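Outer surface protein (Borrelia burgdorferi, PDB 5IZT) is of unknown molecular function but belongs to a Borrelia family of helical surface proteins related to the complement-regulator-binding protein BbCRASP-1, and probably acts at the host interface. Local coordinates at residues A[186-191]-A[306-311]; A[196-201]-A[295-300]; A[272-277]-A[281-286]; A[336-341]-A[389-394]. All coordinates share one frame; numbering follows the deposited sequence. Where two conformers were deposited one is given.

Interaction 1. Residues A[186-191]-A[306-311]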
# COMPACT_ATOMS: atom_id res chain seq x y z
N GLU A 186 -14.06 1.46 19.62
CA GLU A 186 -14.25 1.89 18.25
C GLU A 186 -12.93 1.87 17.49
O GLU A 186 -12.88 1.48 16.32
CB GLU A 186 -14.92 3.27 18.24
CG GLU A 186 -14.33 4.31 17.32
CD GLU A 186 -14.83 5.71 17.66
OE1 GLU A 186 -16.01 5.84 18.07
OE2 GLU A 186 -14.05 6.69 17.54
N LEU A 187 -11.83 2.26 18.16
CA LEU A 187 -10.53 2.21 17.49
C LEU A 187 -10.07 0.77 17.27
O LEU A 187 -9.54 0.44 16.20
CB LEU A 187 -9.49 3.00 18.30
CG LEU A 187 -8.13 3.16 17.63
CD1 LEU A 187 -8.28 3.80 16.24
CD2 LEU A 187 -7.19 3.97 18.53
N ILE A 188 -10.28 -0.10 18.27
CA ILE A 188 -9.95 -1.51 18.11
C ILE A 188 -10.74 -2.12 16.95
O ILE A 188 -10.20 -2.87 16.13
CB ILE A 188 -10.20 -2.27 19.43
CG1 ILE A 188 -9.22 -1.79 20.50
CG2 ILE A 188 -10.11 -3.79 19.22
CD1 ILE A 188 -9.60 -2.21 21.90
N ARG A 189 -12.03 -1.80 16.87
CA ARG A 189 -12.87 -2.28 15.77
C ARG A 189 -12.35 -1.79 14.42
O ARG A 189 -12.30 -2.54 13.43
CB ARG A 189 -14.31 -1.83 16.00
CG ARG A 189 -15.40 -2.63 15.31
CD ARG A 189 -16.77 -2.34 15.96
NE ARG A 189 -17.04 -0.90 16.10
CZ ARG A 189 -17.00 -0.22 17.24
NH1 ARG A 189 -16.71 -0.83 18.39
NH2 ARG A 189 -17.25 1.08 17.24
N ALA A 190 -11.95 -0.51 14.35
CA ALA A 190 -11.52 0.05 13.07
C ALA A 190 -10.25 -0.63 12.56
O ALA A 190 -10.13 -0.92 11.36
CB ALA A 190 -11.30 1.55 13.20
N ILE A 191 -9.31 -0.90 13.46
CA ILE A 191 -8.07 -1.59 13.09
C ILE A 191 -8.38 -3.00 12.62
O ILE A 191 -7.84 -3.48 11.61
CB ILE A 191 -7.09 -1.60 14.28
CG1 ILE A 191 -6.62 -0.18 14.64
CG2 ILE A 191 -5.93 -2.57 14.02
CD1 ILE A 191 -5.70 0.46 13.60
N LYS A 306 -0.92 -2.63 19.01
CA LYS A 306 -0.02 -2.86 20.14
C LYS A 306 -0.03 -1.69 21.12
O LYS A 306 -0.01 -1.89 22.35
CB LYS A 306 1.41 -3.09 19.65
CG LYS A 306 1.65 -4.39 18.91
CD LYS A 306 3.15 -4.64 18.69
CE LYS A 306 3.81 -3.52 17.89
NZ LYS A 306 5.29 -3.65 17.86
N LYS A 307 -0.02 -0.46 20.60
CA LYS A 307 -0.01 0.72 21.47
C LYS A 307 -1.29 0.85 22.28
O LYS A 307 -1.26 1.28 23.44
CB LYS A 307 0.24 1.98 20.64
CG LYS A 307 1.70 2.08 20.20
CD LYS A 307 2.60 2.12 21.44
CE LYS A 307 3.95 2.77 21.17
NZ LYS A 307 4.80 1.89 20.33
N ILE A 308 -2.43 0.51 21.68
CA ILE A 308 -3.69 0.53 22.42
C ILE A 308 -3.60 -0.35 23.65
O ILE A 308 -4.01 0.05 24.74
CB ILE A 308 -4.85 0.10 21.51
CG1 ILE A 308 -5.10 1.13 20.41
CG2 ILE A 308 -6.11 -0.14 22.34
CD1 ILE A 308 -6.14 0.67 19.44
N GLU A 309 -3.07 -1.57 23.49
CA GLU A 309 -2.98 -2.49 24.62
C GLU A 309 -2.00 -1.99 25.67
O GLU A 309 -2.25 -2.16 26.87
CB GLU A 309 -2.57 -3.88 24.12
N ILE A 310 -0.88 -1.39 25.25
CA ILE A 310 0.10 -0.87 26.20
C ILE A 310 -0.49 0.29 27.00
O ILE A 310 -0.41 0.32 28.24
CB ILE A 310 1.38 -0.45 25.46
CG1 ILE A 310 2.11 -1.69 24.94
CG2 ILE A 310 2.32 0.33 26.37
CD1 ILE A 310 3.17 -1.34 23.91
N PHE A 311 -1.09 1.25 26.31
CA PHE A 311 -1.69 2.39 27.02
C PHE A 311 -2.81 1.92 27.92
O PHE A 311 -3.01 2.47 29.01
CB PHE A 311 -2.22 3.40 26.00
CG PHE A 311 -1.15 4.03 25.15
CD1 PHE A 311 0.13 4.22 25.65
CD2 PHE A 311 -1.43 4.43 23.85
CE1 PHE A 311 1.11 4.80 24.87
CE2 PHE A 311 -0.45 5.01 23.06
CZ PHE A 311 0.82 5.19 23.58

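Interaction 2. Residues A[196-201]-A[295-300]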
# COMPACT_ATOMS: atom_id res chain seq x y z
N ASN A 196 -8.60 -7.07 8.38
CA ASN A 196 -9.36 -8.07 7.63
C ASN A 196 -9.32 -7.79 6.13
O ASN A 196 -9.24 -8.73 5.33
CB ASN A 196 -10.81 -8.14 8.11
CG ASN A 196 -11.54 -9.35 7.54
OD1 ASN A 196 -12.43 -9.20 6.70
ND2 ASN A 196 -11.15 -10.54 7.97
N LYS A 197 -9.38 -6.52 5.74
CA LYS A 197 -9.37 -6.18 4.31
C LYS A 197 -8.01 -6.36 3.66
O LYS A 197 -7.93 -6.38 2.43
CB LYS A 197 -9.85 -4.75 4.11
CG LYS A 197 -11.35 -4.61 4.22
CD LYS A 197 -11.79 -3.22 3.83
CE LYS A 197 -11.35 -2.20 4.86
NZ LYS A 197 -11.85 -0.83 4.55
N THR A 198 -6.93 -6.46 4.43
CA THR A 198 -5.64 -6.71 3.82
C THR A 198 -5.48 -8.16 3.37
O THR A 198 -4.49 -8.49 2.71
CB THR A 198 -4.49 -6.37 4.77
OG1 THR A 198 -4.46 -7.33 5.84
CG2 THR A 198 -4.68 -4.98 5.37
N GLN A 199 -6.43 -9.02 3.68
CA GLN A 199 -6.37 -10.40 3.23
C GLN A 199 -7.32 -10.63 2.05
O GLN A 199 -8.35 -9.96 1.91
CB GLN A 199 -6.72 -11.37 4.36
CG GLN A 199 -6.05 -11.02 5.69
CD GLN A 199 -4.53 -11.05 5.58
OE1 GLN A 199 -3.94 -12.09 5.27
NE2 GLN A 199 -3.90 -9.91 5.82
N ASN A 200 -6.94 -11.57 1.19
CA ASN A 200 -7.77 -11.93 0.06
C ASN A 200 -8.96 -12.73 0.58
O ASN A 200 -8.84 -13.92 0.86
CB ASN A 200 -6.97 -12.74 -0.95
CG ASN A 200 -7.83 -13.33 -2.04
OD1 ASN A 200 -9.02 -12.99 -2.17
ND2 ASN A 200 -7.24 -14.22 -2.83
N ASN A 201 -10.11 -12.07 0.71
CA ASN A 201 -11.36 -12.72 1.09
C ASN A 201 -12.29 -12.93 -0.11
O ASN A 201 -13.50 -13.10 0.08
CB ASN A 201 -12.09 -11.90 2.16
CG ASN A 201 -11.20 -11.56 3.34
OD1 ASN A 201 -10.55 -12.44 3.90
ND2 ASN A 201 -11.15 -10.29 3.71
N ILE A 295 3.14 -2.09 2.61
CA ILE A 295 3.90 -2.71 3.68
C ILE A 295 3.85 -1.84 4.93
O ILE A 295 3.58 -2.33 6.04
CB ILE A 295 5.35 -2.97 3.24
CG1 ILE A 295 5.36 -4.08 2.17
CG2 ILE A 295 6.21 -3.31 4.45
CD1 ILE A 295 6.71 -4.25 1.44
N SER A 296 4.11 -0.54 4.77
CA SER A 296 4.06 0.36 5.92
C SER A 296 2.66 0.44 6.50
O SER A 296 2.50 0.53 7.73
CB SER A 296 4.52 1.77 5.54
OG SER A 296 5.92 1.81 5.30
N PHE A 297 1.65 0.48 5.64
CA PHE A 297 0.25 0.50 6.09
C PHE A 297 -0.04 -0.68 7.01
O PHE A 297 -0.59 -0.51 8.11
CB PHE A 297 -0.67 0.51 4.87
CG PHE A 297 -2.13 0.42 5.19
CD1 PHE A 297 -2.83 1.54 5.63
CD2 PHE A 297 -2.81 -0.77 5.04
CE1 PHE A 297 -4.20 1.46 5.90
CE2 PHE A 297 -4.18 -0.86 5.32
CZ PHE A 297 -4.87 0.26 5.76
N GLU A 298 0.33 -1.89 6.59
CA GLU A 298 0.03 -3.07 7.40
C GLU A 298 0.82 -3.07 8.71
O GLU A 298 0.30 -3.50 9.75
CB GLU A 298 0.31 -4.35 6.59
CG GLU A 298 -0.67 -4.56 5.44
CD GLU A 298 -0.41 -5.83 4.63
OE1 GLU A 298 0.34 -6.72 5.10
OE2 GLU A 298 -0.96 -5.93 3.51
N LEU A 299 2.08 -2.64 8.67
CA LEU A 299 2.86 -2.57 9.91
C LEU A 299 2.27 -1.53 10.87
O LEU A 299 2.27 -1.72 12.09
CB LEU A 299 4.32 -2.25 9.59
CG LEU A 299 5.18 -3.33 8.92
CD1 LEU A 299 6.47 -2.74 8.43
CD2 LEU A 299 5.47 -4.49 9.90
N ALA A 300 1.73 -0.43 10.32
CA ALA A 300 1.16 0.62 11.16
C ALA A 300 -0.12 0.14 11.84
O ALA A 300 -0.38 0.49 13.00
CB ALA A 300 0.90 1.87 10.32
O HOH W 1 -1.77 -8.05 2.32

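Interaction 3. Residues A[272-277]-A[281-286]. Unlike the reference sequence in segment 272-277: Thr272 (reference Ala).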
# COMPACT_ATOMS: atom_id res chain seq x y z
N THR A 272 3.78 -2.35 -21.26
CA THR A 272 4.07 -1.37 -22.30
C THR A 272 5.33 -0.58 -21.99
O THR A 272 6.20 -0.40 -22.85
CB THR A 272 2.87 -0.43 -22.48
OG1 THR A 272 1.75 -1.17 -23.00
CG2 THR A 272 3.22 0.70 -23.46
N LEU A 273 5.43 -0.07 -20.75
CA LEU A 273 6.63 0.68 -20.36
C LEU A 273 7.89 -0.16 -20.50
O LEU A 273 8.96 0.36 -20.83
CB LEU A 273 6.50 1.16 -18.91
CG LEU A 273 5.47 2.25 -18.62
CD1 LEU A 273 5.43 2.48 -17.12
CD2 LEU A 273 5.86 3.53 -19.36
N TYR A 274 7.80 -1.46 -20.20
CA TYR A 274 8.98 -2.32 -20.16
C TYR A 274 9.61 -2.51 -21.53
O TYR A 274 10.80 -2.86 -21.61
CB TYR A 274 8.57 -3.66 -19.55
CG TYR A 274 9.69 -4.64 -19.30
CD1 TYR A 274 10.43 -4.62 -18.12
CD2 TYR A 274 10.02 -5.58 -20.27
CE1 TYR A 274 11.44 -5.55 -17.89
CE2 TYR A 274 11.03 -6.50 -20.08
CZ TYR A 274 11.74 -6.48 -18.90
OH TYR A 274 12.75 -7.42 -18.76
N ASN A 275 8.86 -2.21 -22.61
CA ASN A 275 9.34 -2.36 -23.98
C ASN A 275 10.62 -1.57 -24.26
O ASN A 275 11.39 -1.95 -25.15
CB ASN A 275 8.25 -1.90 -24.95
CG ASN A 275 7.13 -2.89 -25.06
OD1 ASN A 275 7.32 -4.08 -24.83
ND2 ASN A 275 5.96 -2.42 -25.47
N GLU A 276 10.84 -0.46 -23.55
CA GLU A 276 12.05 0.35 -23.70
C GLU A 276 12.81 0.30 -22.38
O GLU A 276 12.24 0.60 -21.33
CB GLU A 276 11.70 1.81 -24.03
CG GLU A 276 10.85 2.00 -25.28
CD GLU A 276 11.67 1.93 -26.54
OE1 GLU A 276 12.91 1.88 -26.43
OE2 GLU A 276 11.06 1.95 -27.63
N ASN A 277 14.08 -0.14 -22.43
CA ASN A 277 14.76 -0.30 -21.14
C ASN A 277 15.13 1.04 -20.51
O ASN A 277 15.43 1.07 -19.31
CB ASN A 277 15.99 -1.22 -21.24
CG ASN A 277 17.12 -0.64 -22.06
OD1 ASN A 277 16.90 0.17 -22.95
ND2 ASN A 277 18.35 -1.07 -21.74
N SER A 281 13.84 2.01 -14.86
CA SER A 281 13.98 2.65 -13.55
C SER A 281 12.66 3.26 -13.09
O SER A 281 12.35 3.25 -11.89
CB SER A 281 15.08 3.71 -13.58
OG SER A 281 16.33 3.13 -13.94
N LEU A 282 11.87 3.80 -14.03
CA LEU A 282 10.56 4.33 -13.68
C LEU A 282 9.65 3.23 -13.16
O LEU A 282 8.95 3.41 -12.16
CB LEU A 282 9.93 5.01 -14.89
CG LEU A 282 8.44 5.34 -14.77
CD1 LEU A 282 8.17 6.36 -13.66
CD2 LEU A 282 7.85 5.83 -16.11
N ILE A 283 9.63 2.09 -13.85
CA ILE A 283 8.81 0.97 -13.42
C ILE A 283 9.19 0.54 -12.01
O ILE A 283 8.32 0.28 -11.16
CB ILE A 283 8.94 -0.20 -14.41
CG1 ILE A 283 8.40 0.18 -15.79
CG2 ILE A 283 8.18 -1.43 -13.91
CD1 ILE A 283 8.71 -0.93 -16.87
N ARG A 284 10.50 0.45 -11.73
CA ARG A 284 10.96 0.12 -10.38
C ARG A 284 10.42 1.12 -9.35
O ARG A 284 9.86 0.73 -8.32
CB ARG A 284 12.49 0.09 -10.32
CG ARG A 284 13.13 -1.12 -11.00
CD ARG A 284 14.65 -1.17 -10.80
NE ARG A 284 15.20 -2.37 -11.44
CZ ARG A 284 15.97 -2.36 -12.53
NH1 ARG A 284 16.31 -1.20 -13.09
NH2 ARG A 284 16.42 -3.50 -13.03
N GLU A 285 10.60 2.43 -9.61
CA GLU A 285 10.12 3.44 -8.66
C GLU A 285 8.61 3.33 -8.45
O GLU A 285 8.12 3.50 -7.32
CB GLU A 285 10.48 4.85 -9.12
CG GLU A 285 11.97 5.18 -9.20
CD GLU A 285 12.23 6.68 -9.43
OE1 GLU A 285 12.15 7.15 -10.58
OE2 GLU A 285 12.48 7.40 -8.43
N LEU A 286 7.83 3.10 -9.52
CA LEU A 286 6.38 2.99 -9.37
C LEU A 286 6.02 1.82 -8.48
O LEU A 286 5.22 1.96 -7.54
CB LEU A 286 5.68 2.85 -10.73
CG LEU A 286 5.75 4.07 -11.64
CD1 LEU A 286 5.30 3.68 -13.04
CD2 LEU A 286 4.89 5.20 -11.09
O HOH W 2 15.88 2.70 -16.79

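Interaction 4. Residues A[336-341]-A[389-394]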
# COMPACT_ATOMS: atom_id res chain seq x y z
N LEU A 336 -4.26 6.68 12.36
CA LEU A 336 -4.97 5.73 11.52
C LEU A 336 -5.62 6.43 10.32
O LEU A 336 -5.51 5.95 9.18
CB LEU A 336 -6.02 4.97 12.33
CG LEU A 336 -6.90 4.02 11.50
CD1 LEU A 336 -6.06 2.95 10.78
CD2 LEU A 336 -7.99 3.36 12.32
N ASN A 337 -6.27 7.57 10.56
CA ASN A 337 -6.90 8.31 9.46
C ASN A 337 -5.89 8.74 8.42
O ASN A 337 -6.19 8.75 7.21
CB ASN A 337 -7.63 9.54 10.00
CG ASN A 337 -8.93 9.19 10.67
OD1 ASN A 337 -9.49 8.12 10.44
ND2 ASN A 337 -9.41 10.09 11.51
N GLN A 338 -4.69 9.11 8.86
CA GLN A 338 -3.66 9.56 7.94
C GLN A 338 -3.16 8.42 7.06
O GLN A 338 -2.99 8.60 5.85
CB GLN A 338 -2.50 10.18 8.71
CG GLN A 338 -1.29 10.45 7.83
CD GLN A 338 -0.34 11.46 8.42
OE1 GLN A 338 -0.54 11.95 9.53
NE2 GLN A 338 0.71 11.77 7.67
N ILE A 339 -2.90 7.23 7.63
CA ILE A 339 -2.42 6.14 6.79
C ILE A 339 -3.52 5.67 5.85
O ILE A 339 -3.26 5.30 4.70
CB ILE A 339 -1.84 4.97 7.63
CG1 ILE A 339 -2.91 4.26 8.44
CG2 ILE A 339 -0.75 5.47 8.56
CD1 ILE A 339 -2.39 2.98 9.17
N LEU A 340 -4.77 5.68 6.31
CA LEU A 340 -5.87 5.33 5.42
C LEU A 340 -5.99 6.31 4.27
O LEU A 340 -6.22 5.93 3.12
CB LEU A 340 -7.19 5.28 6.20
CG LEU A 340 -7.35 4.04 7.06
CD1 LEU A 340 -8.53 4.25 8.03
CD2 LEU A 340 -7.59 2.85 6.14
N ASP A 341 -5.84 7.60 4.58
CA ASP A 341 -6.00 8.62 3.56
C ASP A 341 -4.86 8.60 2.54
O ASP A 341 -5.08 8.81 1.34
CB ASP A 341 -6.08 9.99 4.22
CG ASP A 341 -6.07 11.12 3.21
OD1 ASP A 341 -7.07 11.27 2.49
OD2 ASP A 341 -5.06 11.85 3.15
N LEU A 389 4.73 6.04 5.60
CA LEU A 389 5.94 5.69 6.35
C LEU A 389 6.16 6.63 7.53
O LEU A 389 6.48 6.18 8.64
CB LEU A 389 7.14 5.72 5.40
CG LEU A 389 8.49 5.46 6.07
CD1 LEU A 389 8.44 4.06 6.68
CD2 LEU A 389 9.64 5.61 5.09
N GLU A 390 6.03 7.94 7.31
CA GLU A 390 6.22 8.88 8.40
C GLU A 390 5.17 8.70 9.49
O GLU A 390 5.47 8.78 10.68
CB GLU A 390 6.23 10.31 7.86
CG GLU A 390 7.46 10.61 7.02
CD GLU A 390 7.42 11.98 6.35
OE1 GLU A 390 6.43 12.71 6.54
OE2 GLU A 390 8.38 12.30 5.61
N ALA A 391 3.92 8.43 9.10
CA ALA A 391 2.90 8.17 10.11
C ALA A 391 3.23 6.90 10.90
O ALA A 391 3.11 6.87 12.13
CB ALA A 391 1.53 8.05 9.45
N TYR A 392 3.65 5.85 10.20
CA TYR A 392 4.05 4.62 10.86
C TYR A 392 5.16 4.87 11.87
O TYR A 392 5.05 4.45 13.03
CB TYR A 392 4.46 3.58 9.81
CG TYR A 392 5.17 2.37 10.38
CD1 TYR A 392 4.58 1.58 11.35
CD2 TYR A 392 6.38 1.96 9.85
CE1 TYR A 392 5.22 0.47 11.85
CE2 TYR A 392 7.02 0.84 10.34
CZ TYR A 392 6.44 0.10 11.33
OH TYR A 392 7.09 -1.02 11.80
N ILE A 393 6.23 5.56 11.45
CA ILE A 393 7.32 5.84 12.37
C ILE A 393 6.84 6.63 13.57
O ILE A 393 7.25 6.38 14.71
CB ILE A 393 8.45 6.59 11.64
CG1 ILE A 393 9.03 5.75 10.49
CG2 ILE A 393 9.51 7.07 12.64
CD1 ILE A 393 9.65 4.45 10.92
N SER A 394 5.93 7.58 13.35
CA SER A 394 5.48 8.43 14.45
C SER A 394 4.67 7.67 15.49
O SER A 394 4.55 8.14 16.63
CB SER A 394 4.66 9.60 13.90
OG SER A 394 3.32 9.19 13.64

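Interaction 1. Residues A[186-191]-A[306-311]
No ring or other flat group enters the meeting of Leu187 and Ile188 with Ile308; the surfaces pressed together are branched aliphatic chains, without faces or edges to orient. The one ring of the two segments, that of Phe311, is engaged with helix 322-359, where it makes a cation-pi contact with Lys328 and touches Phe325. Ile308 reaches the helix carrying residues 186-191 with two different branches. Its CD1 comes within 3.6 Å of Leu187 CD2 and 3.7 Å of Leu187 CG, so the tip of the isoleucine lies against the fork of the leucine. The other branch, CG2 of Ile308, lies 4.0 Å from Ile188 CG1 and 4.1 Å from Ile188 CD1, a looser approach nearer the surface. The first torsion of Ile308 (chi1 -68°) stands CG1 beside the backbone N and sends CD1 mainly to the leucine, though CD1 also comes within 4.1 Å of Ile188 CG1; CG2 goes to Ile188. This is a contact between two helices of a helical bundle that run in roughly opposite directions, with 7.9 Å between the CA atoms of Ile188 and Ile308, and it belongs to the fold associated with the BbCRASP-1 family. Leu332 of helix 322-359 touches both Leu187 and Ile308, so the seam becomes a three-helix junction on that side. In Leu187, CG is directed opposite to the backbone N (chi1 -173°), which turns CD2 to Ile308 while CD1 goes to Leu336. Polar groups keep to the periphery, where Glu186 forms a salt bridge with Lys333 and Lys307 pairs with Glu303 and the terminal carboxylate of Met396.

Interaction 2. Residues A[196-201]-A[295-300]
Thr198 lays its methyl over the stem of Glu298, with Thr198 CG2 4.0 Å from Glu298 CG. The same CG2 also meets Phe297, arriving at the ring's edge, near its plane, 4.2 Å from CE2. The side chains of Thr198 and Glu298 pass one another pointing opposite ways, so that Thr198 CB ends up 3.8 Å from Glu298 OE2, a van der Waals approach. The threonine torsion (chi1 70°) explains this division: CG2 projects toward the opposite helix, while OG1 stays with its own stretch of chain, bonded to Lys195 O, one residue before the segment, and to Gln199 NE2 by a short, bent bond (2.6 Å, 142° at the hydrogen). The direct contact is completed by a water molecule, which donates to Thr198 O at 2.8 Å and to Glu298 OE2 at 2.6 Å. Glu298 is held by more than this bridge: its OE2 also bonds Gln294 NE2, and its OE1 forms a salt bridge with Lys251 of helix 243-255. Such company would be expected to favour the ionised carboxylate. Behind Thr198 the chain is tied back on itself. Asn196 O takes Gln199 N and Asn201 ND2 from opposite faces of its plane, the latter at 3.0 Å and from above the plane rather than along a lone pair. The geometry is that of a helix terminus breaking into a loop, tethered by a side-chain amide and bridged by water to the middle of the long helix 280-316 in an all-helical bundle.

Interaction 3. Residues A[272-277]-A[281-286]
Ile283 extends from its helix into the angle between Leu273 and Tyr274, and each atom along its longer branch finds a partner. From CB, the first torsion (chi1 -64°) puts CG1 beside the backbone N, and the nearly straight continuation (chi2 172°) sends CD1 outward. CG1 lies 3.8 Å from Leu273 CB. At the tip, CD1 meets the same Leu273 CB at 3.7 Å and rests against tyrosine backbone as well as side chain: it is 3.5 Å from Tyr274 N and 3.8 Å from Tyr274 CB, and it lies at the edge of the tyrosine ring, near the ring plane. Leu273 answers in the reverse direction, its chain sliding along Ile283 until its CD1 stands 4.3 Å from Leu282 CD2 and equally far from Leu286 CD1. These are wider approaches than those at the isoleucine tip. A water molecule joins the segments at the connecting turn, donating to Asn277 O at 3.0 Å and accepting from Ser281 N at 2.9 Å. The turn is further secured by His280, whose ring stacks with Tyr274 and whose NE2 bonds Tyr274 O. In the fold, the contact closes the corner between the successive helices 260-274 and 280-316. Helix 366-395 touches it through Ala370 on Leu282 and Met381 on Leu286, while the loop residues Ala217 and Leu220 meet Ile283; no strands are present.

Interaction 4. Residues A[336-341]-A[389-394]
Segments 336-341 and 389-394 are both helical and run antiparallel, approaching to 6.6 Å between the CA atoms of Ile339 and Ala391. So short a separation is compatible with the small side chain of Ala391, whose single methyl points toward the partner helix and carries nearly all of its side of the contact. Ile339 CG2 meets that methyl, Ala391 CB, at 3.6 Å. The isoleucine places CG1 between its backbone N and carbonyl carbon (chi1 67°), which turns CG2 to the alanine and lets the CG1 branch reach Ala300 on helix 280-316. Gln338 covers the methyl from another side: its extended chain runs alongside, with Gln338 CG and CD each 4.0 Å from Ala391 CB. The carbon portion of the glutamine thus serves as apolar packing, while its NE2 goes on to bond Ser387 OG, one turn earlier on the alanine's helix. Within 389-394, Ser394 OG donates to Ala391 O at 2.8 Å, three residues back in the same helix. Tyr392 makes its packing with Leu299 and Ala300 instead. Close antiparallel packing of neighbouring helices around a small residue, here between helix 322-359 and the C-terminal helix 366-395, is characteristic of helical bundles such as the fold of the BbCRASP-1 family.

Helix 280-316 is the common thread: interactions 1, 2 and 3 all use it, the first two about 16 Å apart between centres and interaction 3 much farther along, and helix 322-359 follows it into interaction 4. Along the chain, interaction 3 is enclosed within interaction 2, which is itself enclosed within interaction 1; interaction 4 comes afterwards. Centres of interactions 1 and 3 are about 40 Å apart, on opposite sides of the chain's centre, so they hold different ends of an elongated molecule. Interaction 4 instead touches two others: Leu336 packs on Ala190 and Ile191 of interaction 1, and Leu389 on Ser296 of interaction 2. These contacts link helix 179-197, the first one modelled, through helices 280-316 and 322-359 to the C-terminal helix 366-395.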